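Local structure of endoglucanase (Clostridium thermocellum, 2E4T) at residues D442-L450 / F463-Y471; Y471-R481 / A506-E515. The protein hydrolyses internal beta-1,4-glucosidic bonds of cellulose and probably of xyloglucan, this chain being its family 44 glycoside hydrolase module. All blocks are in the same frame, centred on the assembly; numbering follows the deposited sequence.

Interactions 1 and 2 both lie in the all-beta part of the chain, and one strand, 442-452, connects them: it faces 463-471 across the core in interaction 1 and pairs edge to edge with strand 508-514, which in turn pairs with 474-480 in interaction 2. The two contacts, with centres about 13 Å apart, are joined by probable hydrogen bonds from Ile512 N to Ile448 O and from Leu514 N to Leu446 O, each 2.8 Å, and they share Tyr471. Interaction 1 is remote from both metal sites; in interaction 2 the side chain of Phe479 lies about 13 Å from the zinc ion and about 9 Å from that of Glu401, a zinc ligand.

Interaction 1: D442-L450 / F463-Y471; sequences DDSKLHIIL and FSIDSSKNY
Asp443 turns its CG between the backbone N and the carbonyl carbon (chi1 65°), while the chain of Lys469 bends at chi2 (-73°) and chi4, and their charged ends meet: NZ lies 2.9 Å from OD1, nearly along its C-O axis, in a salt bridge. The other oxygen, Asp443 OD2, accepts the backbone N-H of Ser468 (N to OD2 3.2 Å), on the syn side and 26° out of the carboxylate plane. Thr16 of strand 8-22 also bonds to OD2, so both oxygens are held.

The hydroxyl of Tyr471 donates its proton to the backbone carbonyl of the same residue (OH to Asp443 O 2.7 Å), in the carbonyl plane. Leu446 crosses the Tyr471 side chain at about a right angle, its CB obliquely placed 3.8 Å from CZ.

Farther along, Leu446 CD2 meets Ile465 CG2 tip to tip at 3.8 Å, and Leu450 CD2 reaches the edge of the Phe463 ring, 3.9 Å from CZ. The axes of strands 446-450 and 463-466, nearly antiparallel, come no closer than 11.4 Å, as facing layers. Ile12 and Ile14 of strand 8-22 pack beside them, Leu514 joins from strand 508-514, and Phe500 stacks on Phe463.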
loop_
_atom_site.group_PDB
_atom_site.type_symbol
_atom_site.label_atom_id
_atom_site.label_comp_id
_atom_site.label_asym_id
_atom_site.label_seq_id
_atom_site.Cartn_x
_atom_site.Cartn_y
_atom_site.Cartn_z
ATOM N N ASP A 442 -18.408 -6.225 -19.239
ATOM C CA ASP A 442 -19.856 -6.434 -19.218
ATOM C C ASP A 442 -20.518 -5.442 -18.283
ATOM O O ASP A 442 -20.223 -5.465 -17.081
ATOM C CB ASP A 442 -20.121 -7.872 -18.745
ATOM C CG ASP A 442 -21.547 -8.308 -19.085
ATOM O OD1 ASP A 442 -22.450 -7.433 -19.067
ATOM O OD2 ASP A 442 -21.799 -9.498 -19.369
ATOM N N ASP A 443 -21.375 -4.554 -18.807
ATOM C CA ASP A 443 -22.046 -3.554 -17.976
ATOM C C ASP A 443 -23.405 -4.034 -17.442
ATOM O O ASP A 443 -24.179 -3.234 -16.905
ATOM C CB ASP A 443 -22.107 -2.188 -18.635
ATOM C CG ASP A 443 -22.921 -2.147 -19.833
ATOM O OD1 ASP A 443 -23.535 -3.161 -20.197
ATOM O OD2 ASP A 443 -22.975 -1.033 -20.434
ATOM N N SER A 444 -23.661 -5.349 -17.445
ATOM C CA SER A 444 -24.956 -5.829 -16.933
ATOM C C SER A 444 -25.177 -5.450 -15.469
ATOM O O SER A 444 -26.319 -5.212 -15.064
ATOM C CB SER A 444 -25.015 -7.349 -17.074
ATOM O OG SER A 444 -25.012 -7.728 -18.419
ATOM N N LYS A 445 -24.118 -5.475 -14.657
ATOM C CA LYS A 445 -24.187 -4.992 -13.264
ATOM C C LYS A 445 -23.236 -3.813 -13.150
ATOM O O LYS A 445 -22.050 -3.897 -13.467
ATOM C CB LYS A 445 -23.804 -6.086 -12.292
ATOM C CG LYS A 445 -24.731 -7.282 -12.359
ATOM C CD LYS A 445 -24.632 -8.159 -11.110
ATOM C CE LYS A 445 -25.592 -9.375 -11.152
ATOM N NZ LYS A 445 -25.217 -10.311 -10.044
ATOM N N LEU A 446 -23.820 -2.706 -12.717
ATOM C CA LEU A 446 -23.057 -1.459 -12.547
ATOM C C LEU A 446 -22.932 -1.183 -11.056
ATOM O O LEU A 446 -23.941 -1.070 -10.345
ATOM C CB LEU A 446 -23.782 -0.316 -13.257
ATOM C CG LEU A 446 -23.223 1.079 -13.034
ATOM C CD1 LEU A 446 -21.740 1.176 -13.533
ATOM C CD2 LEU A 446 -24.077 2.104 -13.764
ATOM N N HIS A 447 -21.690 -1.112 -10.590
ATOM C CA HIS A 447 -21.376 -0.840 -9.203
ATOM C C HIS A 447 -21.006 0.613 -8.996
ATOM O O HIS A 447 -20.224 1.155 -9.786
ATOM C CB HIS A 447 -20.161 -1.706 -8.793
ATOM C CG HIS A 447 -20.469 -3.153 -8.744
ATOM N ND1 HIS A 447 -20.715 -3.797 -7.562
ATOM C CD2 HIS A 447 -20.580 -4.075 -9.731
ATOM C CE1 HIS A 447 -20.973 -5.078 -7.832
ATOM N NE2 HIS A 447 -20.895 -5.275 -9.144
ATOM N N ILE A 448 -21.560 1.236 -7.937
ATOM C CA ILE A 448 -21.272 2.616 -7.660
ATOM C C ILE A 448 -20.946 2.761 -6.176
ATOM O O ILE A 448 -21.765 2.384 -5.319
ATOM C CB ILE A 448 -22.469 3.561 -7.993
ATOM C CG1 ILE A 448 -22.903 3.381 -9.451
ATOM C CG2 ILE A 448 -22.105 4.993 -7.685
ATOM C CD1 ILE A 448 -24.274 4.001 -9.740
ATOM N N ILE A 449 -19.778 3.316 -5.858
ATOM C CA ILE A 449 -19.478 3.741 -4.479
ATOM C C ILE A 449 -19.793 5.215 -4.415
ATOM O O ILE A 449 -19.311 6.025 -5.228
ATOM C CB ILE A 449 -17.938 3.556 -4.158
ATOM C CG1 ILE A 449 -17.508 2.100 -4.214
ATOM C CG2 ILE A 449 -17.634 4.170 -2.834
ATOM C CD1 ILE A 449 -18.187 1.275 -3.226
ATOM N N LEU A 450 -20.674 5.578 -3.473
ATOM C CA LEU A 450 -21.191 6.932 -3.350
ATOM C C LEU A 450 -20.926 7.408 -1.916
ATOM O O LEU A 450 -21.415 6.776 -0.966
ATOM C CB LEU A 450 -22.707 6.938 -3.640
ATOM C CG LEU A 450 -23.384 8.287 -3.461
ATOM C CD1 LEU A 450 -22.878 9.338 -4.444
ATOM C CD2 LEU A 450 -24.902 8.067 -3.649
ATOM N N PHE A 463 -28.820 11.020 -10.390
ATOM C CA PHE A 463 -28.018 10.178 -11.263
ATOM C C PHE A 463 -28.546 10.155 -12.676
ATOM O O PHE A 463 -29.758 10.005 -12.894
ATOM C CB PHE A 463 -28.025 8.733 -10.759
ATOM C CG PHE A 463 -27.100 8.464 -9.599
ATOM C CD1 PHE A 463 -25.851 7.905 -9.850
ATOM C CD2 PHE A 463 -27.421 8.808 -8.294
ATOM C CE1 PHE A 463 -24.959 7.614 -8.817
ATOM C CE2 PHE A 463 -26.519 8.482 -7.251
ATOM C CZ PHE A 463 -25.307 7.885 -7.551
ATOM N N SER A 464 -27.622 10.240 -13.644
ATOM C CA SER A 464 -27.936 10.043 -15.059
ATOM C C SER A 464 -26.874 9.092 -15.602
ATOM O O SER A 464 -25.665 9.392 -15.469
ATOM C CB SER A 464 -27.855 11.386 -15.796
ATOM O OG SER A 464 -28.768 12.324 -15.309
ATOM N N ILE A 465 -27.300 7.976 -16.167
ATOM C CA ILE A 465 -26.397 6.907 -16.593
ATOM C C ILE A 465 -26.605 6.631 -18.077
ATOM O O ILE A 465 -27.755 6.437 -18.519
ATOM C CB ILE A 465 -26.650 5.655 -15.767
ATOM C CG1 ILE A 465 -26.406 5.955 -14.288
ATOM C CG2 ILE A 465 -25.762 4.506 -16.244
ATOM C CD1 ILE A 465 -26.965 4.901 -13.343
ATOM N N ASP A 466 -25.506 6.579 -18.831
ATOM C CA ASP A 466 -25.504 6.081 -20.189
ATOM C C ASP A 466 -24.963 4.654 -20.165
ATOM O O ASP A 466 -23.802 4.464 -19.778
ATOM C CB ASP A 466 -24.655 6.994 -21.048
ATOM C CG ASP A 466 -25.220 8.397 -21.204
ATOM O OD1 ASP A 466 -26.429 8.649 -21.043
ATOM O OD2 ASP A 466 -24.417 9.282 -21.551
ATOM N N SER A 467 -25.751 3.655 -20.564
ATOM C CA SER A 467 -25.342 2.259 -20.528
ATOM C C SER A 467 -25.959 1.477 -21.611
ATOM O O SER A 467 -26.982 1.915 -22.120
ATOM C CB SER A 467 -25.779 1.639 -19.221
ATOM O OG SER A 467 -25.508 0.248 -19.252
ATOM N N SER A 468 -25.414 0.309 -21.964
ATOM C CA SER A 468 -26.102 -0.539 -22.960
ATOM C C SER A 468 -27.297 -1.297 -22.364
ATOM O O SER A 468 -28.044 -1.954 -23.090
ATOM C CB SER A 468 -25.148 -1.510 -23.648
ATOM O OG SER A 468 -24.908 -2.632 -22.827
ATOM N N LYS A 469 -27.487 -1.177 -21.059
ATOM C CA LYS A 469 -28.553 -1.865 -20.330
ATOM C C LYS A 469 -29.503 -0.836 -19.808
ATOM O O LYS A 469 -29.108 0.314 -19.594
ATOM C CB LYS A 469 -27.930 -2.606 -19.142
ATOM C CG LYS A 469 -26.794 -3.469 -19.592
ATOM C CD LYS A 469 -27.299 -4.719 -20.352
ATOM C CE LYS A 469 -26.161 -5.649 -20.847
ATOM N NZ LYS A 469 -25.169 -4.970 -21.731
ATOM N N ASN A 470 -30.738 -1.265 -19.579
ATOM C CA ASN A 470 -31.735 -0.439 -18.933
ATOM C C ASN A 470 -31.928 -0.941 -17.496
ATOM O O ASN A 470 -32.561 -1.947 -17.224
ATOM C CB ASN A 470 -33.037 -0.582 -19.689
ATOM C CG ASN A 470 -34.035 0.433 -19.250
ATOM O OD1 ASN A 470 -35.168 0.103 -18.899
ATOM N ND2 ASN A 470 -33.619 1.696 -19.253
ATOM N N TYR A 471 -31.281 -0.275 -16.545
ATOM C CA TYR A 471 -31.300 -0.772 -15.136
ATOM C C TYR A 471 -32.678 -0.564 -14.479
ATOM O O TYR A 471 -33.333 0.467 -14.749
ATOM C CB TYR A 471 -30.209 -0.048 -14.317
ATOM C CG TYR A 471 -28.831 -0.229 -14.905
ATOM C CD1 TYR A 471 -28.236 -1.485 -14.919
ATOM C CD2 TYR A 471 -28.171 0.840 -15.466
ATOM C CE1 TYR A 471 -26.945 -1.657 -15.502
ATOM C CE2 TYR A 471 -26.868 0.649 -16.021
ATOM C CZ TYR A 471 -26.295 -0.592 -16.044
ATOM O OH TYR A 471 -25.039 -0.737 -16.623
#

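Interaction 2: Y471-R481 / A506-E515; sequences YTIGNVWAFDR and ALTACHIVLE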
loop_
_atom_site.group_PDB
_atom_site.type_symbol
_atom_site.label_atom_id
_atom_site.label_comp_id
_atom_site.label_asym_id
_atom_site.label_seq_id
_atom_site.Cartn_x
_atom_site.Cartn_y
_atom_site.Cartn_z
ATOM N N TYR A 471 -31.281 -0.275 -16.545
ATOM C CA TYR A 471 -31.300 -0.772 -15.136
ATOM C C TYR A 471 -32.678 -0.564 -14.479
ATOM O O TYR A 471 -33.333 0.467 -14.749
ATOM C CB TYR A 471 -30.209 -0.048 -14.317
ATOM C CG TYR A 471 -28.831 -0.229 -14.905
ATOM C CD1 TYR A 471 -28.236 -1.485 -14.919
ATOM C CD2 TYR A 471 -28.171 0.840 -15.466
ATOM C CE1 TYR A 471 -26.945 -1.657 -15.502
ATOM C CE2 TYR A 471 -26.868 0.649 -16.021
ATOM C CZ TYR A 471 -26.295 -0.592 -16.044
ATOM O OH TYR A 471 -25.039 -0.737 -16.623
ATOM N N THR A 472 -33.068 -1.560 -13.672
ATOM C CA THR A 472 -34.401 -1.510 -13.027
ATOM C C THR A 472 -34.368 -1.645 -11.499
ATOM O O THR A 472 -35.384 -1.505 -10.825
ATOM C CB THR A 472 -35.315 -2.635 -13.563
ATOM O OG1 THR A 472 -34.724 -3.903 -13.308
ATOM C CG2 THR A 472 -35.574 -2.435 -15.030
ATOM N N ILE A 473 -33.222 -1.930 -10.926
ATOM C CA ILE A 473 -33.152 -1.944 -9.468
ATOM C C ILE A 473 -31.696 -1.623 -9.120
ATOM O O ILE A 473 -30.747 -2.026 -9.821
ATOM C CB ILE A 473 -33.556 -3.326 -8.843
ATOM C CG1 ILE A 473 -33.624 -3.242 -7.320
ATOM C CG2 ILE A 473 -32.639 -4.457 -9.363
ATOM C CD1 ILE A 473 -34.331 -4.443 -6.645
ATOM N N GLY A 474 -31.529 -0.871 -8.018
ATOM C CA GLY A 474 -30.212 -0.652 -7.431
ATOM C C GLY A 474 -30.252 -1.134 -5.973
ATOM O O GLY A 474 -30.832 -0.461 -5.097
ATOM N N ASN A 475 -29.641 -2.279 -5.701
ATOM C CA ASN A 475 -29.501 -2.708 -4.312
ATOM C C ASN A 475 -28.407 -1.878 -3.658
ATOM O O ASN A 475 -27.498 -1.397 -4.334
ATOM C CB ASN A 475 -29.284 -4.193 -4.255
ATOM C CG ASN A 475 -30.568 -4.960 -4.526
ATOM O OD1 ASN A 475 -30.692 -5.593 -5.605
ATOM N ND2 ASN A 475 -31.539 -4.849 -3.657
ATOM N N VAL A 476 -28.527 -1.679 -2.335
ATOM C CA VAL A 476 -27.663 -0.752 -1.643
ATOM C C VAL A 476 -27.159 -1.353 -0.362
ATOM O O VAL A 476 -27.936 -1.924 0.422
ATOM C CB VAL A 476 -28.424 0.561 -1.290
ATOM C CG1 VAL A 476 -27.468 1.550 -0.584
ATOM C CG2 VAL A 476 -29.013 1.224 -2.553
ATOM N N TRP A 477 -25.840 -1.197 -0.108
ATOM C CA TRP A 477 -25.213 -1.534 1.158
ATOM C C TRP A 477 -24.480 -0.299 1.675
ATOM O O TRP A 477 -23.924 0.460 0.871
ATOM C CB TRP A 477 -24.223 -2.710 0.974
ATOM C CG TRP A 477 -24.905 -4.007 0.697
ATOM C CD1 TRP A 477 -25.099 -5.013 1.639
ATOM C CD2 TRP A 477 -25.449 -4.499 -0.514
ATOM N NE1 TRP A 477 -25.707 -6.072 1.073
ATOM C CE2 TRP A 477 -25.957 -5.791 -0.238
ATOM C CE3 TRP A 477 -25.548 -3.998 -1.809
ATOM C CZ2 TRP A 477 -26.568 -6.592 -1.217
ATOM C CZ3 TRP A 477 -26.134 -4.775 -2.796
ATOM C CH2 TRP A 477 -26.646 -6.039 -2.476
ATOM N N ALA A 478 -24.507 -0.059 2.988
ATOM C CA ALA A 478 -23.918 1.197 3.471
ATOM C C ALA A 478 -23.429 1.048 4.902
ATOM O O ALA A 478 -23.874 0.185 5.660
ATOM C CB ALA A 478 -24.934 2.347 3.396
ATOM N N PHE A 479 -22.506 1.961 5.255
ATOM C CA PHE A 479 -22.164 2.197 6.656
ATOM C C PHE A 479 -22.248 3.702 6.939
ATOM O O PHE A 479 -22.297 4.552 6.042
ATOM C CB PHE A 479 -20.790 1.609 7.057
ATOM C CG PHE A 479 -19.589 2.226 6.360
ATOM C CD1 PHE A 479 -19.015 3.406 6.823
ATOM C CD2 PHE A 479 -19.001 1.596 5.254
ATOM C CE1 PHE A 479 -17.882 3.922 6.234
ATOM C CE2 PHE A 479 -17.855 2.109 4.673
ATOM C CZ PHE A 479 -17.268 3.271 5.170
ATOM N N ASP A 480 -22.327 4.024 8.249
ATOM C CA ASP A 480 -22.634 5.390 8.656
ATOM C C ASP A 480 -22.244 5.518 10.149
ATOM O O ASP A 480 -21.644 4.596 10.716
ATOM C CB ASP A 480 -24.095 5.754 8.368
ATOM C CG ASP A 480 -25.045 4.758 8.994
ATOM O OD1 ASP A 480 -24.760 4.239 10.119
ATOM O OD2 ASP A 480 -26.115 4.514 8.368
ATOM N N ARG A 481 -22.594 6.628 10.781
ATOM C CA ARG A 481 -22.236 6.813 12.213
ATOM C C ARG A 481 -22.930 5.816 13.103
ATOM O O ARG A 481 -22.444 5.551 14.221
ATOM C CB ARG A 481 -22.530 8.237 12.649
ATOM C CG ARG A 481 -21.437 9.155 12.196
ATOM C CD ARG A 481 -21.746 10.592 12.397
ATOM N NE ARG A 481 -22.841 11.027 11.535
ATOM C CZ ARG A 481 -23.305 12.272 11.485
ATOM N NH1 ARG A 481 -22.760 13.211 12.286
ATOM N NH2 ARG A 481 -24.316 12.571 10.689
ATOM N N ALA A 506 -26.131 12.572 5.945
ATOM C CA ALA A 506 -24.809 13.066 6.229
ATOM C C ALA A 506 -23.874 11.870 6.551
ATOM O O ALA A 506 -24.272 10.879 7.162
ATOM C CB ALA A 506 -24.855 13.983 7.446
ATOM N N LEU A 507 -22.597 12.038 6.153
ATOM C CA LEU A 507 -21.508 11.140 6.547
ATOM C C LEU A 507 -21.927 9.661 6.413
ATOM O O LEU A 507 -21.932 8.881 7.356
ATOM C CB LEU A 507 -21.010 11.418 7.969
ATOM C CG LEU A 507 -20.459 12.851 8.137
ATOM C CD1 LEU A 507 -20.005 13.047 9.610
ATOM C CD2 LEU A 507 -19.343 13.188 7.153
ATOM N N THR A 508 -22.214 9.290 5.155
ATOM C CA THR A 508 -22.590 7.920 4.823
ATOM C C THR A 508 -21.794 7.465 3.600
ATOM O O THR A 508 -21.563 8.267 2.679
ATOM C CB THR A 508 -24.097 7.874 4.521
ATOM O OG1 THR A 508 -24.778 8.193 5.735
ATOM C CG2 THR A 508 -24.630 6.460 4.114
ATOM N N ALA A 509 -21.439 6.197 3.594
ATOM C CA ALA A 509 -20.770 5.558 2.487
ATOM C C ALA A 509 -21.638 4.433 1.975
ATOM O O ALA A 509 -22.008 3.541 2.742
ATOM C CB ALA A 509 -19.412 4.983 2.927
ATOM N N CYS A 510 -21.963 4.448 0.671
ATOM C CA CYS A 510 -22.826 3.459 0.090
ATOM C C CYS A 510 -22.172 2.762 -1.108
ATOM O O CYS A 510 -21.326 3.326 -1.798
ATOM C CB CYS A 510 -24.062 4.213 -0.615
ATOM S SG CYS A 510 -25.016 5.304 0.426
ATOM N N HIS A 511 -22.636 1.525 -1.312
ATOM C CA HIS A 511 -22.293 0.748 -2.522
ATOM C C HIS A 511 -23.643 0.361 -3.135
ATOM O O HIS A 511 -24.435 -0.355 -2.521
ATOM C CB HIS A 511 -21.492 -0.496 -2.116
ATOM C CG HIS A 511 -20.917 -1.253 -3.274
ATOM N ND1 HIS A 511 -19.760 -1.981 -3.137
ATOM C CD2 HIS A 511 -21.345 -1.498 -4.561
ATOM C CE1 HIS A 511 -19.514 -2.617 -4.287
ATOM N NE2 HIS A 511 -20.443 -2.344 -5.182
ATOM N N ILE A 512 -23.866 0.883 -4.355
ATOM C CA ILE A 512 -25.105 0.637 -5.094
ATOM C C ILE A 512 -24.754 -0.374 -6.206
ATOM O O ILE A 512 -23.734 -0.225 -6.879
ATOM C CB ILE A 512 -25.616 1.935 -5.731
ATOM C CG1 ILE A 512 -25.838 3.010 -4.664
ATOM C CG2 ILE A 512 -26.879 1.671 -6.561
ATOM C CD1 ILE A 512 -26.124 4.402 -5.252
ATOM N N VAL A 513 -25.619 -1.392 -6.390
ATOM C CA VAL A 513 -25.407 -2.391 -7.430
ATOM C C VAL A 513 -26.659 -2.384 -8.303
ATOM O O VAL A 513 -27.736 -2.820 -7.885
ATOM C CB VAL A 513 -25.171 -3.784 -6.850
ATOM C CG1 VAL A 513 -24.852 -4.772 -7.997
ATOM C CG2 VAL A 513 -24.036 -3.774 -5.793
ATOM N N LEU A 514 -26.508 -1.808 -9.509
ATOM C CA LEU A 514 -27.598 -1.690 -10.465
ATOM C C LEU A 514 -27.623 -2.860 -11.393
ATOM O O LEU A 514 -26.602 -3.300 -11.909
ATOM C CB LEU A 514 -27.446 -0.418 -11.254
ATOM C CG LEU A 514 -27.671 0.871 -10.484
ATOM C CD1 LEU A 514 -26.971 2.006 -11.114
ATOM C CD2 LEU A 514 -29.208 1.157 -10.407
ATOM N N GLU A 515 -28.842 -3.352 -11.651
ATOM C CA GLU A 515 -29.042 -4.426 -12.621
ATOM C C GLU A 515 -30.358 -4.181 -13.379
ATOM O O GLU A 515 -31.190 -3.437 -12.930
ATOM C CB GLU A 515 -29.030 -5.788 -11.966
ATOM C CG GLU A 515 -30.047 -6.026 -10.962
ATOM C CD GLU A 515 -29.813 -7.280 -10.126
ATOM O OE1 GLU A 515 -28.761 -7.413 -9.438
ATOM O OE2 GLU A 515 -30.749 -8.124 -10.123
HETATM O O HOH W 1 -27.003 6.517 6.738
HETATM O O HOH W 2 -23.625 8.994 9.593
HETATM O O HOH W 3 -26.004 10.822 9.193
#
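Arg481 lies across Leu507 and Ala506 at one end of the antiparallel pairing of 474-480 with 508-514 within a larger sheet, and its side chain can be followed outward from CB. The first atom to touch is CD, 4.1 Å from Leu507 CD1. A bend at chi3 (-67°) lays the guanidinium over that methyl, which sits on one face, offset toward the rim, 3.8 Å from NH1. At the tip, NH2 comes 3.6 Å from Ala506 CB. Two waters lie at the edge of the group, in its plane: one accepts from NE and the backbone N of Arg481 and donates to Leu507 O, the other links NH2 to Ala506 O. Next door, a third water joins Asp480 OD2 to Thr508 OG1; that carboxylate also forms a salt bridge with Arg489.

Inward, backbone pairs tie the strands: Trp477 with His511 and Phe479 with Ala509 are hydrogen-bonded pairs, as is Asn475 with Val513. On their face, Ala509 CB sits over one face of the Phe479 ring as a CH-pi contact, 3.7 Å from the centroid, and Trp477 CZ3 touches Val513 CG2 at 3.8 Å. On the other face, Val476 CG2 meets Ile512 CG1, and Gly474 takes Leu514 CD2 against its CA at 3.6 Å.

At the far end Leu514 CB lies over the face of the Tyr471 ring, and Ile473 lies side by side with Glu515, CG2 3.4 Å from CG. Glu515 O accepts both Thr472 N and Ile473 N. Two residues thus face one, the classic beta bulge that ends this antiparallel pairing within the beta domain beside the TIM-like barrel.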